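Local coordinates for protein Sqt1 (Chaetomium thermophilum, PDB 4ZOY) that probably acts as a dedicated chaperone in ribosome biogenesis, capturing a nascent ribosomal protein during translation through its WD40-repeat propeller, at residues A[83-97]-A[105-119]. Numbering follows the deposited sequence.
Sequences FEIDGHTDSINALTF and LVSGGMDGRMRVYAV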
ATOM      1  N   PHE A  83       8.444 -14.848  15.328  1.00 24.27           N
ATOM      2  CA  PHE A  83       7.709 -14.058  16.313  1.00 22.10           C
ATOM      3  C   PHE A  83       6.219 -14.169  16.060  1.00 23.16           C
ATOM      4  O   PHE A  83       5.791 -14.359  14.921  1.00 22.45           O
ATOM      5  CB  PHE A  83       8.139 -12.586  16.277  1.00 24.96           C
ATOM      6  CG  PHE A  83       7.594 -11.766  17.416  1.00 24.34           C
ATOM      7  CD1 PHE A  83       8.027 -11.989  18.717  1.00 27.59           C
ATOM      8  CD2 PHE A  83       6.656 -10.766  17.189  1.00 25.73           C
ATOM      9  CE1 PHE A  83       7.535 -11.234  19.769  1.00 29.32           C
ATOM     10  CE2 PHE A  83       6.160 -10.005  18.235  1.00 24.13           C
ATOM     11  CZ  PHE A  83       6.600 -10.242  19.531  1.00 29.13           C
ATOM     12  N   GLU A  84       5.433 -14.058  17.126  1.00 25.29           N
ATOM     13  CA  GLU A  84       3.981 -14.088  17.022  1.00 21.17           C
ATOM     14  C   GLU A  84       3.396 -12.788  17.538  1.00 24.04           C
ATOM     15  O   GLU A  84       3.794 -12.289  18.594  1.00 25.74           O
ATOM     16  CB  GLU A  84       3.398 -15.274  17.797  1.00 26.20           C
ATOM     17  CG  GLU A  84       3.786 -16.623  17.223  1.00 28.80           C
ATOM     18  CD  GLU A  84       3.019 -17.772  17.852  1.00 31.22           C
ATOM     19  OE1 GLU A  84       1.899 -17.544  18.352  1.00 32.55           O
ATOM     20  OE2 GLU A  84       3.536 -18.907  17.819  1.00 40.96           O
ATOM     21  N   ILE A  85       2.451 -12.234  16.787  1.00 23.09           N
ATOM     22  CA  ILE A  85       1.796 -11.002  17.183  1.00 21.30           C
ATOM     23  C   ILE A  85       0.432 -11.303  17.780  1.00 22.19           C
ATOM     24  O   ILE A  85      -0.511 -11.638  17.065  1.00 21.00           O
ATOM     25  CB  ILE A  85       1.636 -10.037  15.989  1.00 21.53           C
ATOM     26  CG1 ILE A  85       2.997  -9.739  15.357  1.00 25.96           C
ATOM     27  CG2 ILE A  85       0.940  -8.754  16.439  1.00 25.60           C
ATOM     28  CD1 ILE A  85       2.889  -9.018  14.014  1.00 27.05           C
ATOM     29  N   ASP A  86       0.340 -11.188  19.105  1.00 24.37           N
ATOM     30  CA  ASP A  86      -0.900 -11.439  19.828  1.00 24.16           C
ATOM     31  C   ASP A  86      -1.454 -10.158  20.435  1.00 26.09           C
ATOM     32  O   ASP A  86      -0.734  -9.175  20.583  1.00 28.05           O
ATOM     33  CB  ASP A  86      -0.675 -12.472  20.935  1.00 26.56           C
ATOM     34  CG  ASP A  86      -0.272 -13.833  20.395  1.00 29.65           C
ATOM     35  OD1 ASP A  86      -0.926 -14.314  19.451  1.00 30.19           O
ATOM     36  OD2 ASP A  86       0.699 -14.418  20.917  1.00 34.96           O
ATOM     37  N   GLY A  87      -2.730 -10.173  20.794  1.00 24.18           N
ATOM     38  CA  GLY A  87      -3.329  -9.030  21.457  1.00 28.63           C
ATOM     39  C   GLY A  87      -4.457  -8.368  20.693  1.00 26.88           C
ATOM     40  O   GLY A  87      -5.193  -7.554  21.248  1.00 28.74           O
ATOM     41  N   HIS A  88      -4.596  -8.691  19.412  1.00 21.49           N
ATOM     42  CA  HIS A  88      -5.703  -8.148  18.645  1.00 22.14           C
ATOM     43  C   HIS A  88      -6.937  -9.026  18.807  1.00 23.84           C
ATOM     44  O   HIS A  88      -6.874 -10.246  18.626  1.00 24.63           O
ATOM     45  CB  HIS A  88      -5.331  -8.002  17.170  1.00 20.81           C
ATOM     46  CG  HIS A  88      -4.360  -6.895  16.905  1.00 22.26           C
ATOM     47  ND1 HIS A  88      -4.755  -5.577  16.773  1.00 22.33           N
ATOM     48  CD2 HIS A  88      -3.019  -6.905  16.744  1.00 19.39           C
ATOM     49  CE1 HIS A  88      -3.692  -4.829  16.550  1.00 18.96           C
ATOM     50  NE2 HIS A  88      -2.625  -5.605  16.523  1.00 19.11           N
ATOM     51  N   THR A  89      -8.054  -8.393  19.155  1.00 22.47           N
ATOM     52  CA  THR A  89      -9.293  -9.100  19.433  1.00 23.34           C
ATOM     53  C   THR A  89     -10.182  -9.149  18.200  1.00 25.71           C
ATOM     54  O   THR A  89     -11.298  -9.670  18.230  1.00 26.93           O
ATOM     55  CB  THR A  89     -10.046  -8.441  20.601  1.00 28.61           C
ATOM     56  OG1 THR A  89     -10.227  -7.045  20.331  1.00 26.50           O
ATOM     57  CG2 THR A  89      -9.247  -8.596  21.891  1.00 31.12           C
ATOM     58  N   ASP A  90      -9.668  -8.601  17.104  1.00 23.49           N
ATOM     59  CA  ASP A  90     -10.333  -8.679  15.813  1.00 22.73           C
ATOM     60  C   ASP A  90      -9.202  -8.701  14.794  1.00 18.46           C
ATOM     61  O   ASP A  90      -8.046  -8.550  15.177  1.00 18.65           O
ATOM     62  CB  ASP A  90     -11.281  -7.495  15.598  1.00 23.07           C
ATOM     63  CG  ASP A  90     -12.363  -7.777  14.569  1.00 23.29           C
ATOM     64  OD1 ASP A  90     -12.237  -8.743  13.787  1.00 23.99           O
ATOM     65  OD2 ASP A  90     -13.351  -7.010  14.533  1.00 27.68           O
ATOM     66  N   SER A  91      -9.533  -8.891  13.522  1.00 19.12           N
ATOM     67  CA  SER A  91      -8.527  -9.101  12.471  1.00 18.82           C
ATOM     68  C   SER A  91      -7.430  -8.056  12.421  1.00 18.65           C
ATOM     69  O   SER A  91      -7.699  -6.870  12.550  1.00 19.33           O
ATOM     70  CB  SER A  91      -9.204  -9.140  11.106  1.00 20.91           C
ATOM     71  OG  SER A  91     -10.262 -10.084  11.104  1.00 25.69           O
ATOM     72  N   ILE A  92      -6.194  -8.496  12.224  1.00 17.61           N
ATOM     73  CA  ILE A  92      -5.136  -7.542  11.875  1.00 15.02           C
ATOM     74  C   ILE A  92      -5.345  -7.116  10.427  1.00 18.69           C
ATOM     75  O   ILE A  92      -5.440  -7.955   9.538  1.00 18.33           O
ATOM     76  CB  ILE A  92      -3.731  -8.116  12.055  1.00 14.81           C
ATOM     77  CG1 ILE A  92      -3.484  -8.451  13.534  1.00 19.17           C
ATOM     78  CG2 ILE A  92      -2.692  -7.108  11.537  1.00 16.68           C
ATOM     79  CD1 ILE A  92      -2.098  -8.991  13.847  1.00 19.57           C
ATOM     80  N   ASN A  93      -5.412  -5.806  10.203  1.00 16.82           N
ATOM     81  CA  ASN A  93      -5.767  -5.254   8.905  1.00 17.78           C
ATOM     82  C   ASN A  93      -4.635  -4.436   8.281  1.00 15.57           C
ATOM     83  O   ASN A  93      -4.666  -4.120   7.084  1.00 16.95           O
ATOM     84  CB  ASN A  93      -7.014  -4.374   9.055  1.00 18.82           C
ATOM     85  CG  ASN A  93      -7.704  -4.117   7.738  1.00 27.74           C
ATOM     86  OD1 ASN A  93      -7.868  -5.021   6.921  1.00 28.20           O
ATOM     87  ND2 ASN A  93      -8.117  -2.876   7.525  1.00 28.04           N
ATOM     88  N   ALA A  94      -3.646  -4.098   9.102  1.00 14.49           N
ATOM     89  CA  ALA A  94      -2.542  -3.253   8.678  1.00 15.03           C
ATOM     90  C   ALA A  94      -1.281  -3.625   9.443  1.00 15.70           C
ATOM     91  O   ALA A  94      -1.353  -3.943  10.634  1.00 16.27           O
ATOM     92  CB  ALA A  94      -2.889  -1.785   8.901  1.00 16.11           C
ATOM     93  N   LEU A  95      -0.149  -3.602   8.743  1.00 15.33           N
ATOM     94  CA  LEU A  95       1.178  -3.818   9.322  1.00 15.50           C
ATOM     95  C   LEU A  95       2.171  -2.884   8.693  1.00 17.00           C
ATOM     96  O   LEU A  95       2.117  -2.645   7.484  1.00 16.82           O
ATOM     97  CB  LEU A  95       1.671  -5.242   9.094  1.00 17.14           C
ATOM     98  CG  LEU A  95       0.992  -6.328   9.912  1.00 16.64           C
ATOM     99  CD1 LEU A  95       1.268  -7.666   9.233  1.00 16.88           C
ATOM    100  CD2 LEU A  95       1.521  -6.323  11.339  1.00 15.77           C
ATOM    101  N   THR A  96       3.105  -2.380   9.488  1.00 15.81           N
ATOM    102  CA  THR A  96       4.225  -1.684   8.892  1.00 14.13           C
ATOM    103  C   THR A  96       5.473  -1.754   9.768  1.00 15.28           C
ATOM    104  O   THR A  96       5.392  -1.756  10.998  1.00 17.52           O
ATOM    105  CB  THR A  96       3.867  -0.214   8.592  1.00 23.52           C
ATOM    106  OG1 THR A  96       4.872   0.364   7.744  1.00 22.71           O
ATOM    107  CG2 THR A  96       3.759   0.567   9.858  1.00 23.05           C
ATOM    108  N   PHE A  97       6.617  -1.882   9.111  1.00 15.17           N
ATOM    109  CA  PHE A  97       7.896  -1.571   9.729  1.00 15.51           C
ATOM    110  C   PHE A  97       8.125  -0.089   9.520  1.00 19.87           C
ATOM    111  O   PHE A  97       7.829   0.434   8.447  1.00 24.25           O
ATOM    112  CB  PHE A  97       9.044  -2.375   9.113  1.00 16.96           C
ATOM    113  CG  PHE A  97       9.050  -3.829   9.497  1.00 16.85           C
ATOM    114  CD1 PHE A  97       9.664  -4.247  10.666  1.00 19.97           C
ATOM    115  CD2 PHE A  97       8.462  -4.779   8.678  1.00 17.05           C
ATOM    116  CE1 PHE A  97       9.676  -5.593  11.021  1.00 21.54           C
ATOM    117  CE2 PHE A  97       8.470  -6.130   9.030  1.00 20.08           C
ATOM    118  CZ  PHE A  97       9.080  -6.530  10.199  1.00 22.19           C
ATOM    119  N   LEU A 105       7.960  -2.343  14.599  1.00 17.91           N
ATOM    120  CA  LEU A 105       6.935  -3.056  13.854  1.00 16.45           C
ATOM    121  C   LEU A 105       5.609  -2.688  14.480  1.00 17.64           C
ATOM    122  O   LEU A 105       5.443  -2.786  15.697  1.00 19.25           O
ATOM    123  CB  LEU A 105       7.161  -4.572  13.916  1.00 17.95           C
ATOM    124  CG  LEU A 105       6.049  -5.457  13.349  1.00 19.11           C
ATOM    125  CD1 LEU A 105       5.850  -5.207  11.859  1.00 18.34           C
ATOM    126  CD2 LEU A 105       6.371  -6.926  13.612  1.00 23.61           C
ATOM    127  N   VAL A 106       4.656  -2.269  13.661  1.00 15.65           N
ATOM    128  CA  VAL A 106       3.384  -1.806  14.168  1.00 14.94           C
ATOM    129  C   VAL A 106       2.245  -2.594  13.538  1.00 17.66           C
ATOM    130  O   VAL A 106       2.199  -2.767  12.315  1.00 17.53           O
ATOM    131  CB  VAL A 106       3.195  -0.297  13.894  1.00 17.26           C
ATOM    132  CG1 VAL A 106       1.967   0.213  14.596  1.00 19.83           C
ATOM    133  CG2 VAL A 106       4.438   0.495  14.342  1.00 16.90           C
ATOM    134  N   SER A 107       1.346  -3.100  14.376  1.00 16.53           N
ATOM    135  CA  SER A 107       0.172  -3.800  13.873  1.00 15.86           C
ATOM    136  C   SER A 107      -1.095  -2.999  14.155  1.00 15.94           C
ATOM    137  O   SER A 107      -1.203  -2.317  15.174  1.00 18.23           O
ATOM    138  CB  SER A 107       0.080  -5.204  14.483  1.00 18.71           C
ATOM    139  OG  SER A 107       0.019  -5.127  15.899  1.00 19.99           O
ATOM    140  N   GLY A 108      -2.054  -3.076  13.239  1.00 15.09           N
ATOM    141  CA  GLY A 108      -3.279  -2.316  13.353  1.00 15.77           C
ATOM    142  C   GLY A 108      -4.466  -3.191  13.063  1.00 17.84           C
ATOM    143  O   GLY A 108      -4.481  -3.902  12.064  1.00 17.31           O
ATOM    144  N   GLY A 109      -5.462  -3.158  13.939  1.00 17.37           N
ATOM    145  CA  GLY A 109      -6.563  -4.087  13.802  1.00 20.10           C
ATOM    146  C   GLY A 109      -7.929  -3.503  13.515  1.00 20.08           C
ATOM    147  O   GLY A 109      -8.162  -2.296  13.630  1.00 18.53           O
ATOM    148  N   MET A 110      -8.846  -4.394  13.148  1.00 18.97           N
ATOM    149  CA  MET A 110     -10.258  -4.077  13.028  1.00 18.36           C
ATOM    150  C   MET A 110     -10.867  -3.835  14.410  1.00 21.06           C
ATOM    151  O   MET A 110     -12.040  -3.490  14.528  1.00 25.16           O
ATOM    152  CB  MET A 110     -10.987  -5.213  12.307  1.00 18.89           C
ATOM    153  CG  MET A 110     -10.557  -5.377  10.856  1.00 22.97           C
ATOM    154  SD  MET A 110     -11.028  -3.933   9.890  1.00 38.51           S
ATOM    155  CE  MET A 110     -12.809  -4.026  10.039  1.00 31.05           C
ATOM    156  N   ASP A 111     -10.052  -4.020  15.442  1.00 24.51           N
ATOM    157  CA  ASP A 111     -10.418  -3.664  16.805  1.00 24.20           C
ATOM    158  C   ASP A 111      -9.964  -2.247  17.150  1.00 26.94           C
ATOM    159  O   ASP A 111     -10.206  -1.763  18.254  1.00 28.06           O
ATOM    160  CB  ASP A 111      -9.829  -4.666  17.809  1.00 24.45           C
ATOM    161  CG  ASP A 111      -8.319  -4.881  17.639  1.00 26.64           C
ATOM    162  OD1 ASP A 111      -7.666  -4.174  16.840  1.00 22.35           O
ATOM    163  OD2 ASP A 111      -7.773  -5.765  18.332  1.00 28.17           O
ATOM    164  N   GLY A 112      -9.301  -1.586  16.207  1.00 22.27           N
ATOM    165  CA  GLY A 112      -8.825  -0.232  16.430  1.00 20.94           C
ATOM    166  C   GLY A 112      -7.518  -0.166  17.199  1.00 23.10           C
ATOM    167  O   GLY A 112      -6.966   0.918  17.420  1.00 20.41           O
ATOM    168  N   ARG A 113      -7.008  -1.320  17.622  1.00 20.26           N
ATOM    169  CA  ARG A 113      -5.758  -1.348  18.362  1.00 21.59           C
ATOM    170  C   ARG A 113      -4.559  -1.149  17.450  1.00 23.08           C
ATOM    171  O   ARG A 113      -4.447  -1.786  16.398  1.00 21.06           O
ATOM    172  CB  ARG A 113      -5.597  -2.668  19.117  1.00 25.12           C
ATOM    173  CG  ARG A 113      -6.661  -2.930  20.158  1.00 27.38           C
ATOM    174  CD  ARG A 113      -6.422  -4.274  20.830  1.00 30.15           C
ATOM    175  NE  ARG A 113      -7.673  -4.878  21.279  1.00 33.84           N
ATOM    176  CZ  ARG A 113      -8.196  -4.692  22.485  1.00 38.45           C
ATOM    177  NH1 ARG A 113      -7.573  -3.918  23.361  1.00 41.99           N
ATOM    178  NH2 ARG A 113      -9.339  -5.274  22.815  1.00 39.98           N
ATOM    179  N   MET A 114      -3.668  -0.257  17.864  1.00 21.51           N
ATOM    180  CA  MET A 114      -2.366  -0.112  17.247  1.00 19.60           C
ATOM    181  C   MET A 114      -1.317  -0.614  18.232  1.00 24.28           C
ATOM    182  O   MET A 114      -1.105  -0.013  19.284  1.00 25.11           O
ATOM    183  CB  MET A 114      -2.097   1.347  16.858  1.00 19.99           C
ATOM    184  CG  MET A 114      -0.769   1.538  16.166  1.00 19.58           C
ATOM    185  SD  MET A 114      -0.352   3.252  15.734  1.00 22.65           S
ATOM    186  CE  MET A 114      -0.016   3.943  17.365  1.00 20.05           C
ATOM    187  N   ARG A 115      -0.678  -1.733  17.908  1.00 18.56           N
ATOM    188  CA  ARG A 115       0.323  -2.306  18.801  1.00 19.30           C
ATOM    189  C   ARG A 115       1.710  -2.047  18.264  1.00 18.38           C
ATOM    190  O   ARG A 115       2.001  -2.312  17.093  1.00 19.08           O
ATOM    191  CB  ARG A 115       0.084  -3.805  18.998  1.00 19.86           C
ATOM    192  CG  ARG A 115      -1.227  -4.069  19.715  1.00 20.99           C
ATOM    193  CD  ARG A 115      -1.517  -5.549  19.911  1.00 24.12           C
ATOM    194  NE  ARG A 115      -0.493  -6.240  20.685  1.00 27.91           N
ATOM    195  CZ  ARG A 115      -0.467  -6.296  22.013  1.00 27.60           C
ATOM    196  NH1 ARG A 115      -1.401  -5.677  22.723  1.00 29.67           N
ATOM    197  NH2 ARG A 115       0.500  -6.965  22.629  1.00 26.14           N
ATOM    198  N   VAL A 116       2.565  -1.513  19.132  1.00 18.31           N
ATOM    199  CA  VAL A 116       3.908  -1.104  18.759  1.00 19.72           C
ATOM    200  C   VAL A 116       4.975  -2.017  19.364  1.00 22.23           C
ATOM    201  O   VAL A 116       5.039  -2.196  20.587  1.00 23.56           O
ATOM    202  CB  VAL A 116       4.184   0.352  19.200  1.00 20.78           C
ATOM    203  CG1 VAL A 116       5.613   0.748  18.879  1.00 23.26           C
ATOM    204  CG2 VAL A 116       3.176   1.307  18.558  1.00 20.09           C
ATOM    205  N   TYR A 117       5.807  -2.585  18.498  1.00 21.64           N
ATOM    206  CA  TYR A 117       6.885  -3.480  18.896  1.00 20.97           C
ATOM    207  C   TYR A 117       8.233  -2.908  18.508  1.00 23.97           C
ATOM    208  O   TYR A 117       8.425  -2.481  17.365  1.00 21.34           O
ATOM    209  CB  TYR A 117       6.723  -4.861  18.241  1.00 21.34           C
ATOM    210  CG  TYR A 117       5.446  -5.592  18.602  1.00 22.37           C
ATOM    211  CD1 TYR A 117       4.252  -5.325  17.940  1.00 23.11           C
ATOM    212  CD2 TYR A 117       5.438  -6.564  19.592  1.00 25.27           C
ATOM    213  CE1 TYR A 117       3.087  -5.988  18.262  1.00 22.73           C
ATOM    214  CE2 TYR A 117       4.277  -7.230  19.925  1.00 24.43           C
ATOM    215  CZ  TYR A 117       3.105  -6.943  19.262  1.00 26.88           C
ATOM    216  OH  TYR A 117       1.952  -7.610  19.598  1.00 25.16           O
ATOM    217  N   ALA A 118       9.175  -2.905  19.445  1.00 24.64           N
ATOM    218  CA  ALA A 118      10.543  -2.539  19.118  1.00 24.97           C
ATOM    219  C   ALA A 118      11.219  -3.704  18.407  1.00 29.03           C
ATOM    220  O   ALA A 118      11.031  -4.861  18.782  1.00 32.61           O
ATOM    221  CB  ALA A 118      11.312  -2.151  20.377  1.00 28.14           C
ATOM    222  N   VAL A 119      11.997  -3.394  17.376  1.00 24.19           N
ATOM    223  CA  VAL A 119      12.655  -4.416  16.577  1.00 25.63           C
ATOM    224  C   VAL A 119      14.167  -4.302  16.685  1.00 32.49           C
ATOM    225  O   VAL A 119      14.719  -3.209  16.574  1.00 32.43           O
ATOM    226  CB  VAL A 119      12.259  -4.312  15.089  1.00 25.61           C
ATOM    227  CG1 VAL A 119      12.893  -5.441  14.281  1.00 27.27           C
ATOM    228  CG2 VAL A 119      10.744  -4.322  14.936  1.00 25.32           C
TER
HETATM  229  O   HOH W   1       2.494 -10.068  20.629  1.00 30.57           O
HETATM  230  O   HOH W   2     -13.756  -5.331  16.629  1.00 35.52           O
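His88 lies between Ser107 and Asp111, and both bonds lie at the edge of its imidazole. ND1 of His88 donates to the syn lone pair of Asp111 OD1 over 3.2 Å; the N-H...O angle of 170° and an oxygen in the ring plane show a straight, in-plane bond. From the other ring nitrogen, His88 NE2 lies 2.8 Å from Ser107 OG, either being a possible donor. CD of Arg115 lies over one face of this ring, toward its rim, in a CH-pi contact 3.9 Å from the centroid. Two partners thus fix the ring's rotation, and a third backs it. Asp111 CG sits between its own backbone N and carbonyl carbon (chi1 52°), which lets the backbone N-H of Arg113 reach OD1 from above the carboxylate plane, an Asx turn, and brings OD2 within 2.8 Å of the donor Thr89 N. An alanine at Asp111 is likely to leave His88 ND1 and Thr89 N without their acceptor and the imidazole freer to turn.

Alongside, strands 92-97 and 105-109 pair antiparallel, with a classic bulge where the N-H groups of Asn93 and Ala94 both bond to Gly108 O. Packing is tight at the buried end of the hairpin: Leu105 CD1 stands over the centre of the Phe97 ring, 3.8 Å from its centroid and 8° off the normal. The loop end at Thr89, Asp90 and Met110 is looser and wetter. A water lies 2.7 Å from Asp90 OD2, and OG1 of the exposed Thr89 accepts from Arg113 NH2 at 3.2 Å, in the guanidinium plane. Arg113 and Arg115 both form salt bridges with Glu135. Histidine from the preceding loop, strand serine and turn aspartate make up the structural hydrogen-bond network characteristic of a WD40 repeat, here tying the loop after strand 83-85 of one propeller blade to the hairpin of strands 105-109 and 114-119 in the next.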